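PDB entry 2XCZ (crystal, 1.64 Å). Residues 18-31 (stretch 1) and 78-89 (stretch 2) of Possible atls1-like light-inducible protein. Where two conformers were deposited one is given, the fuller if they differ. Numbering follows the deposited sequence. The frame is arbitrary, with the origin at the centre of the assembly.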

ATOM      1  N   SER A  18      17.767  10.233  -7.625  1.00 17.05           N
ATOM      2  CA  SER A  18      17.890  11.685  -7.463  0.50 17.32           C
ATOM      3  C   SER A  18      16.537  12.305  -7.121  1.00 16.74           C
ATOM      4  O   SER A  18      16.418  13.106  -6.180  1.00 16.82           O
ATOM      5  N   LEU A  19      15.528  11.916  -7.895  1.00 16.12           N
ATOM      6  CA  LEU A  19      14.146  12.349  -7.700  1.00 15.13           C
ATOM      7  C   LEU A  19      13.686  12.087  -6.255  1.00 13.81           C
ATOM      8  O   LEU A  19      13.121  12.978  -5.605  1.00 13.59           O
ATOM      9  N   LEU A  20      13.925  10.868  -5.767  1.00 13.62           N
ATOM     10  CA  LEU A  20      13.526  10.483  -4.408  1.00 12.62           C
ATOM     11  C   LEU A  20      14.343  11.211  -3.345  1.00 13.16           C
ATOM     12  O   LEU A  20      13.804  11.635  -2.319  1.00 12.45           O
ATOM     13  N   GLN A  21      15.644  11.378  -3.589  1.00 13.35           N
ATOM     14  CA  GLN A  21      16.485  12.101  -2.643  1.00 14.64           C
ATOM     15  C   GLN A  21      16.048  13.558  -2.492  1.00 14.63           C
ATOM     16  O   GLN A  21      16.007  14.102  -1.389  1.00 14.64           O
ATOM     17  N   GLU A  22      15.708  14.187  -3.609  1.00 15.42           N
ATOM     18  CA  GLU A  22      15.217  15.553  -3.573  1.00 16.22           C
ATOM     19  C   GLU A  22      13.876  15.627  -2.842  1.00 15.40           C
ATOM     20  O   GLU A  22      13.682  16.481  -1.986  1.00 15.09           O
ATOM     21  N   LEU A  23      12.958  14.725  -3.181  1.00 14.38           N
ATOM     22  CA  LEU A  23      11.693  14.617  -2.456  1.00 13.66           C
ATOM     23  C   LEU A  23      11.873  14.392  -0.936  1.00 13.05           C
ATOM     24  O   LEU A  23      11.134  14.963  -0.117  1.00 12.83           O
ATOM     25  N   SER A  24      12.851  13.560  -0.579  1.00 12.33           N
ATOM     26  CA  SER A  24      13.155  13.219   0.804  1.00 13.06           C
ATOM     27  C   SER A  24      13.553  14.447   1.637  1.00 13.75           C
ATOM     28  O   SER A  24      13.014  14.669   2.726  1.00 13.55           O
ATOM     29  N   SER A  25      14.499  15.238   1.131  1.00 14.68           N
ATOM     30  CA  SER A  25      14.934  16.452   1.844  1.00 15.67           C
ATOM     31  C   SER A  25      13.826  17.511   1.947  1.00 15.16           C
ATOM     32  O   SER A  25      13.642  18.109   3.007  1.00 14.71           O
ATOM     33  N   LYS A  26      13.095  17.718   0.851  1.00 15.08           N
ATOM     34  CA  LYS A  26      11.964  18.650   0.832  1.00 14.84           C
ATOM     35  C   LYS A  26      10.882  18.266   1.829  1.00 14.87           C
ATOM     36  O   LYS A  26      10.373  19.122   2.568  1.00 14.40           O
ATOM     37  N   LEU A  27      10.543  16.976   1.857  1.00 13.49           N
ATOM     38  CA  LEU A  27       9.551  16.487   2.807  1.00 13.69           C
ATOM     39  C   LEU A  27      10.011  16.600   4.263  1.00 13.46           C
ATOM     40  O   LEU A  27       9.224  16.961   5.141  1.00 13.90           O
ATOM     41  N   ALA A  28      11.283  16.309   4.526  1.00 14.28           N
ATOM     42  CA  ALA A  28      11.813  16.473   5.890  1.00 14.82           C
ATOM     43  C   ALA A  28      11.627  17.920   6.375  1.00 15.06           C
ATOM     44  O   ALA A  28      11.152  18.161   7.488  1.00 15.21           O
ATOM     45  N   GLU A  29      11.998  18.869   5.522  1.00 15.90           N
ATOM     46  CA  GLU A  29      11.948  20.269   5.888  1.00 17.31           C
ATOM     47  C   GLU A  29      10.514  20.712   6.127  1.00 16.79           C
ATOM     48  O   GLU A  29      10.226  21.367   7.132  1.00 17.56           O
ATOM     49  N   LEU A  30       9.608  20.341   5.222  1.00 16.42           N
ATOM     50  CA  LEU A  30       8.210  20.736   5.356  1.00 15.83           C
ATOM     51  C   LEU A  30       7.555  20.176   6.618  1.00 16.11           C
ATOM     52  O   LEU A  30       6.812  20.889   7.314  1.00 16.26           O
ATOM     53  N   LEU A  31       7.821  18.902   6.914  1.00 15.77           N
ATOM     54  CA  LEU A  31       7.235  18.252   8.089  1.00 15.67           C
ATOM     55  C   LEU A  31       7.963  18.551   9.402  1.00 16.18           C
ATOM     56  O   LEU A  31       7.491  18.178  10.480  1.00 16.24           O
ATOM     57  N   GLU A  78       0.707  20.054  -2.289  1.00 12.59           N
ATOM     58  CA  GLU A  78       1.284  21.003  -3.234  1.00 13.93           C
ATOM     59  C   GLU A  78       2.727  20.608  -3.582  1.00 13.65           C
ATOM     60  O   GLU A  78       3.091  20.549  -4.763  1.00 13.04           O
ATOM     61  N   LEU A  79       3.526  20.310  -2.560  1.00 13.38           N
ATOM     62  CA  LEU A  79       4.905  19.859  -2.753  1.00 13.25           C
ATOM     63  C   LEU A  79       4.985  18.608  -3.622  1.00 12.83           C
ATOM     64  O   LEU A  79       5.723  18.567  -4.625  1.00 12.62           O
ATOM     65  N   VAL A  80       4.228  17.589  -3.222  1.00 11.46           N
ATOM     66  CA  VAL A  80       4.306  16.270  -3.837  1.00 11.35           C
ATOM     67  C   VAL A  80       3.791  16.287  -5.277  1.00 11.28           C
ATOM     68  O   VAL A  80       4.449  15.754  -6.184  1.00 11.22           O
ATOM     69  N   CYS A  81       2.628  16.900  -5.495  1.00 11.15           N
ATOM     70  CA  CYS A  81       2.062  16.983  -6.848  1.00 12.58           C
ATOM     71  C   CYS A  81       2.992  17.779  -7.755  1.00 13.12           C
ATOM     72  O   CYS A  81       3.218  17.397  -8.906  1.00 13.70           O
ATOM     73  N   GLY A  82       3.552  18.861  -7.217  1.00 14.01           N
ATOM     74  CA  GLY A  82       4.494  19.684  -7.983  1.00 14.27           C
ATOM     75  C   GLY A  82       5.759  18.936  -8.375  1.00 14.51           C
ATOM     76  O   GLY A  82       6.203  18.996  -9.539  1.00 14.84           O
ATOM     77  N   HIS A  83       6.326  18.212  -7.411  1.00 14.15           N
ATOM     78  CA  HIS A  83       7.542  17.429  -7.626  1.00 14.75           C
ATOM     79  C   HIS A  83       7.297  16.338  -8.675  1.00 14.63           C
ATOM     80  O   HIS A  83       8.111  16.128  -9.584  1.00 14.53           O
ATOM     81  N   ILE A  84       6.154  15.659  -8.568  1.00 13.71           N
ATOM     82  CA  ILE A  84       5.826  14.585  -9.493  1.00 14.05           C
ATOM     83  C   ILE A  84       5.512  15.098 -10.913  1.00 14.76           C
ATOM     84  O   ILE A  84       5.920  14.491 -11.898  1.00 14.66           O
ATOM     85  N   GLU A  85       4.795  16.215 -10.997  1.00 15.61           N
ATOM     86  CA  GLU A  85       4.509  16.897 -12.257  1.00 17.40           C
ATOM     87  C   GLU A  85       5.794  17.212 -13.004  1.00 17.93           C
ATOM     88  O   GLU A  85       5.933  16.897 -14.182  1.00 17.81           O
ATOM     89  N   GLN A  86       6.720  17.841 -12.287  1.00 18.55           N
ATOM     90  CA  GLN A  86       8.009  18.281 -12.834  1.00 20.15           C
ATOM     91  C   GLN A  86       8.896  17.105 -13.280  1.00 20.18           C
ATOM     92  O   GLN A  86       9.464  17.125 -14.378  1.00 20.32           O
ATOM     93  N   ASN A  87       8.988  16.077 -12.438  1.00 19.48           N
ATOM     94  CA  ASN A  87       9.954  15.001 -12.627  1.00 19.59           C
ATOM     95  C   ASN A  87       9.446  13.767 -13.376  1.00 19.17           C
ATOM     96  O   ASN A  87      10.232  13.071 -14.030  1.00 19.75           O
ATOM     97  N   LEU A  88       8.146  13.505 -13.302  1.00 18.80           N
ATOM     98  CA  LEU A  88       7.563  12.351 -13.997  1.00 18.39           C
ATOM     99  C   LEU A  88       6.634  12.732 -15.139  1.00 18.26           C
ATOM    100  O   LEU A  88       6.201  11.865 -15.887  1.00 18.87           O
ATOM    101  N   GLY A  89       6.333  14.023 -15.258  1.00 17.94           N
ATOM    102  CA  GLY A  89       5.438  14.527 -16.293  1.00 18.20           C
ATOM    103  C   GLY A  89       4.001  14.069 -16.114  1.00 18.31           C
ATOM    104  O   GLY A  89       3.262  13.938 -17.092  1.00 19.43           O
TER

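A histidine side chain reaches across two nearly antiparallel helices (165°, axes 10.9 Å apart at closest approach) to a backbone carbonyl: His83 NE2 donates to Leu19 O at 2.9 Å, although that oxygen already accepts Leu23 N of its own helix at 3.0 Å. His83 (chi1 t, chi2 77°) points toward stretch 1. Leu23 CA lies over one face of its ring, while Leu19 O and the Glu22 carboxylate sit at its edge, Glu22 CD 3.3 Å from His83 CE1. Glu22 (t, t) also points across; its OE1 forms a salt bridge with Lys26 NZ (3.0 Å), one turn on in the same helix. Two waters join Glu22 to Asn87: water 1 donates to Glu22 OE1 (2.8 Å) and accepts from Asn87 ND2 (2.9 Å), and water 2 donates to Glu22 OE2 (2.7 Å) and Asn87 OD1 (3.0 Å). Asn87 (m) is further held by ND2 to His83 O, 2.9 Å. Apolar contacts flank this polar centre. Toward one end, Leu19 (t, t) starts sideways but brings CD1 to 3.7 Å from both Asn87 CB and Leu88 CD2. Toward the other, Leu79 (t, p) points in, its CD1 3.8 Å from Lys26 CB and its CD2 3.9 Å from Leu30 CD2 and 4.2 Å from Leu27 CD1.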

ATOM      1  CB  SER A  18      18.460  12.306  -8.747  0.50 17.31           C
ATOM      2  OG  SER A  18      18.082  13.666  -8.887  0.50 19.42           O
ATOM      3  CB  LEU A  19      13.251  11.599  -8.693  1.00 15.47           C
ATOM      4  CG  LEU A  19      11.752  11.818  -8.866  1.00 16.48           C
ATOM      5  CD1 LEU A  19      11.317  11.145 -10.157  1.00 16.99           C
ATOM      6  CD2 LEU A  19      10.961  11.264  -7.694  1.00 15.74           C
ATOM      7  CB  LEU A  20      13.647   8.967  -4.223  1.00 12.32           C
ATOM      8  CG  LEU A  20      12.609   8.119  -4.978  1.00 11.39           C
ATOM      9  CD1 LEU A  20      12.914   6.631  -4.812  1.00 11.47           C
ATOM     10  CD2 LEU A  20      11.163   8.421  -4.548  1.00 12.96           C
ATOM     11  CB  GLN A  21      17.953  12.022  -3.080  1.00 15.14           C
ATOM     12  CG  GLN A  21      18.588  10.661  -2.850  1.00 17.33           C
ATOM     13  CD  GLN A  21      19.914  10.515  -3.582  1.00 21.12           C
ATOM     14  OE1 GLN A  21      19.990  10.670  -4.804  1.00 23.41           O
ATOM     15  NE2 GLN A  21      20.961  10.191  -2.840  1.00 24.34           N
ATOM     16  CB  GLU A  22      15.104  16.114  -4.979  1.00 17.24           C
ATOM     17  CG  GLU A  22      14.757  17.594  -5.014  1.00 21.69           C
ATOM     18  CD  GLU A  22      14.442  18.088  -6.411  1.00 25.61           C
ATOM     19  OE1 GLU A  22      13.683  19.072  -6.533  1.00 30.52           O
ATOM     20  OE2 GLU A  22      14.936  17.492  -7.389  1.00 27.75           O
ATOM     21  CB  LEU A  23      10.832  13.517  -3.087  1.00 13.75           C
ATOM     22  CG  LEU A  23       9.451  13.283  -2.474  1.00 14.31           C
ATOM     23  CD1 LEU A  23       8.626  14.562  -2.460  1.00 14.64           C
ATOM     24  CD2 LEU A  23       8.731  12.161  -3.211  1.00 15.02           C
ATOM     25  CB  SER A  24      14.263  12.160   0.844  1.00 12.99           C
ATOM     26  OG  SER A  24      14.635  11.856   2.174  1.00 12.39           O
ATOM     27  CB  SER A  25      16.193  17.040   1.215  1.00 15.98           C
ATOM     28  OG  SER A  25      16.077  17.034  -0.189  1.00 20.05           O
ATOM     29  CB  LYS A  26      11.387  18.777  -0.581  1.00 15.50           C
ATOM     30  CG  LYS A  26      12.398  19.421  -1.538  1.00 17.76           C
ATOM     31  CD  LYS A  26      11.816  19.766  -2.888  1.00 21.03           C
ATOM     32  CE  LYS A  26      12.719  20.791  -3.565  1.00 23.33           C
ATOM     33  NZ  LYS A  26      12.234  21.132  -4.922  1.00 25.81           N
ATOM     34  CB  LEU A  27       9.069  15.066   2.456  1.00 13.32           C
ATOM     35  CG  LEU A  27       7.858  14.574   3.270  1.00 13.58           C
ATOM     36  CD1 LEU A  27       6.591  15.387   2.953  1.00 11.68           C
ATOM     37  CD2 LEU A  27       7.601  13.085   3.034  1.00 13.89           C
ATOM     38  CB  ALA A  28      13.274  16.075   5.952  1.00 14.52           C
ATOM     39  CB  GLU A  29      12.605  21.140   4.823  1.00 17.73           C
ATOM     40  CG  GLU A  29      12.934  22.532   5.352  1.00 22.54           C
ATOM     41  CD  GLU A  29      12.570  23.648   4.392  1.00 27.05           C
ATOM     42  OE1 GLU A  29      12.116  23.357   3.255  1.00 29.09           O
ATOM     43  OE2 GLU A  29      12.738  24.824   4.789  1.00 27.88           O
ATOM     44  CB  LEU A  30       7.400  20.356   4.105  1.00 15.61           C
ATOM     45  CG  LEU A  30       5.894  20.674   4.109  1.00 16.16           C
ATOM     46  CD1 LEU A  30       5.626  22.159   4.420  1.00 16.80           C
ATOM     47  CD2 LEU A  30       5.242  20.275   2.784  1.00 15.53           C
ATOM     48  CB  LEU A  31       7.137  16.742   7.872  1.00 15.17           C
ATOM     49  CG  LEU A  31       6.215  16.296   6.736  1.00 14.38           C
ATOM     50  CD1 LEU A  31       6.192  14.773   6.710  1.00 14.13           C
ATOM     51  CD2 LEU A  31       4.808  16.856   6.909  1.00 15.89           C
ATOM     52  CB  GLU A  78       1.191  22.435  -2.697  1.00 15.10           C
ATOM     53  CG  GLU A  78       1.694  23.512  -3.661  1.00 19.69           C
ATOM     54  CD  GLU A  78       1.762  24.891  -3.017  1.00 26.73           C
ATOM     55  OE1 GLU A  78       1.747  24.988  -1.765  1.00 30.67           O
ATOM     56  OE2 GLU A  78       1.838  25.887  -3.772  1.00 30.29           O
ATOM     57  CB  LEU A  79       5.588  19.597  -1.399  1.00 13.92           C
ATOM     58  CG  LEU A  79       6.893  18.780  -1.421  1.00 15.30           C
ATOM     59  CD1 LEU A  79       8.047  19.521  -2.116  1.00 17.68           C
ATOM     60  CD2 LEU A  79       7.269  18.360   0.005  1.00 17.18           C
ATOM     61  CB  VAL A  80       3.565  15.218  -2.980  1.00 10.96           C
ATOM     62  CG1 VAL A  80       3.409  13.891  -3.720  1.00 10.99           C
ATOM     63  CG2 VAL A  80       4.321  15.013  -1.671  1.00 10.16           C
ATOM     64  CB  CYS A  81       0.667  17.595  -6.842  1.00 12.19           C
ATOM     65  SG  CYS A  81      -0.566  16.526  -6.085  1.00 13.11           S
ATOM     66  CB  HIS A  83       8.017  16.817  -6.302  1.00 14.25           C
ATOM     67  CG  HIS A  83       9.412  16.279  -6.357  1.00 15.94           C
ATOM     68  ND1 HIS A  83      10.522  17.095  -6.306  1.00 17.40           N
ATOM     69  CD2 HIS A  83       9.878  15.011  -6.471  1.00 16.74           C
ATOM     70  CE1 HIS A  83      11.613  16.352  -6.390  1.00 17.08           C
ATOM     71  NE2 HIS A  83      11.249  15.082  -6.482  1.00 17.49           N
ATOM     72  CB  ILE A  84       4.715  13.659  -8.931  1.00 13.55           C
ATOM     73  CG1 ILE A  84       5.267  12.888  -7.721  1.00 13.51           C
ATOM     74  CG2 ILE A  84       4.213  12.716 -10.020  1.00 14.06           C
ATOM     75  CD1 ILE A  84       4.217  12.213  -6.863  1.00  9.83           C
ATOM     76  CB  GLU A  85       3.804  18.220 -11.989  1.00 18.26           C
ATOM     77  CG  GLU A  85       2.313  18.195 -12.097  1.00 22.02           C
ATOM     78  CD  GLU A  85       1.748  19.540 -12.529  1.00 25.61           C
ATOM     79  OE1 GLU A  85       0.674  19.563 -13.153  1.00 26.75           O
ATOM     80  OE2 GLU A  85       2.387  20.581 -12.240  1.00 29.36           O
ATOM     81  CB  GLN A  86       8.716  19.152 -11.784  1.00 20.53           C
ATOM     82  CG  GLN A  86      10.143  19.577 -12.089  1.00 25.59           C
ATOM     83  CD  GLN A  86      10.212  20.966 -12.683  1.00 30.82           C
ATOM     84  OE1 GLN A  86      10.547  21.935 -11.993  1.00 33.65           O
ATOM     85  NE2 GLN A  86       9.883  21.078 -13.965  1.00 32.56           N
ATOM     86  CB  ASN A  87      10.542  14.610 -11.273  1.00 19.64           C
ATOM     87  CG  ASN A  87      11.482  15.669 -10.731  1.00 21.44           C
ATOM     88  OD1 ASN A  87      12.636  15.751 -11.152  1.00 25.33           O
ATOM     89  ND2 ASN A  87      11.004  16.477  -9.794  1.00 20.72           N
ATOM     90  CB  LEU A  88       6.836  11.413 -13.014  1.00 18.07           C
ATOM     91  CG  LEU A  88       7.709  10.798 -11.921  1.00 17.82           C
ATOM     92  CD1 LEU A  88       6.840   9.990 -10.957  1.00 15.84           C
ATOM     93  CD2 LEU A  88       8.821   9.944 -12.541  1.00 17.90           C
TER
HETATM   94  O   HOH W   1      12.775  18.628  -9.153  1.00 23.75           O
HETATM   95  O   HOH W   2      14.788  15.362  -9.063  1.00 31.38           O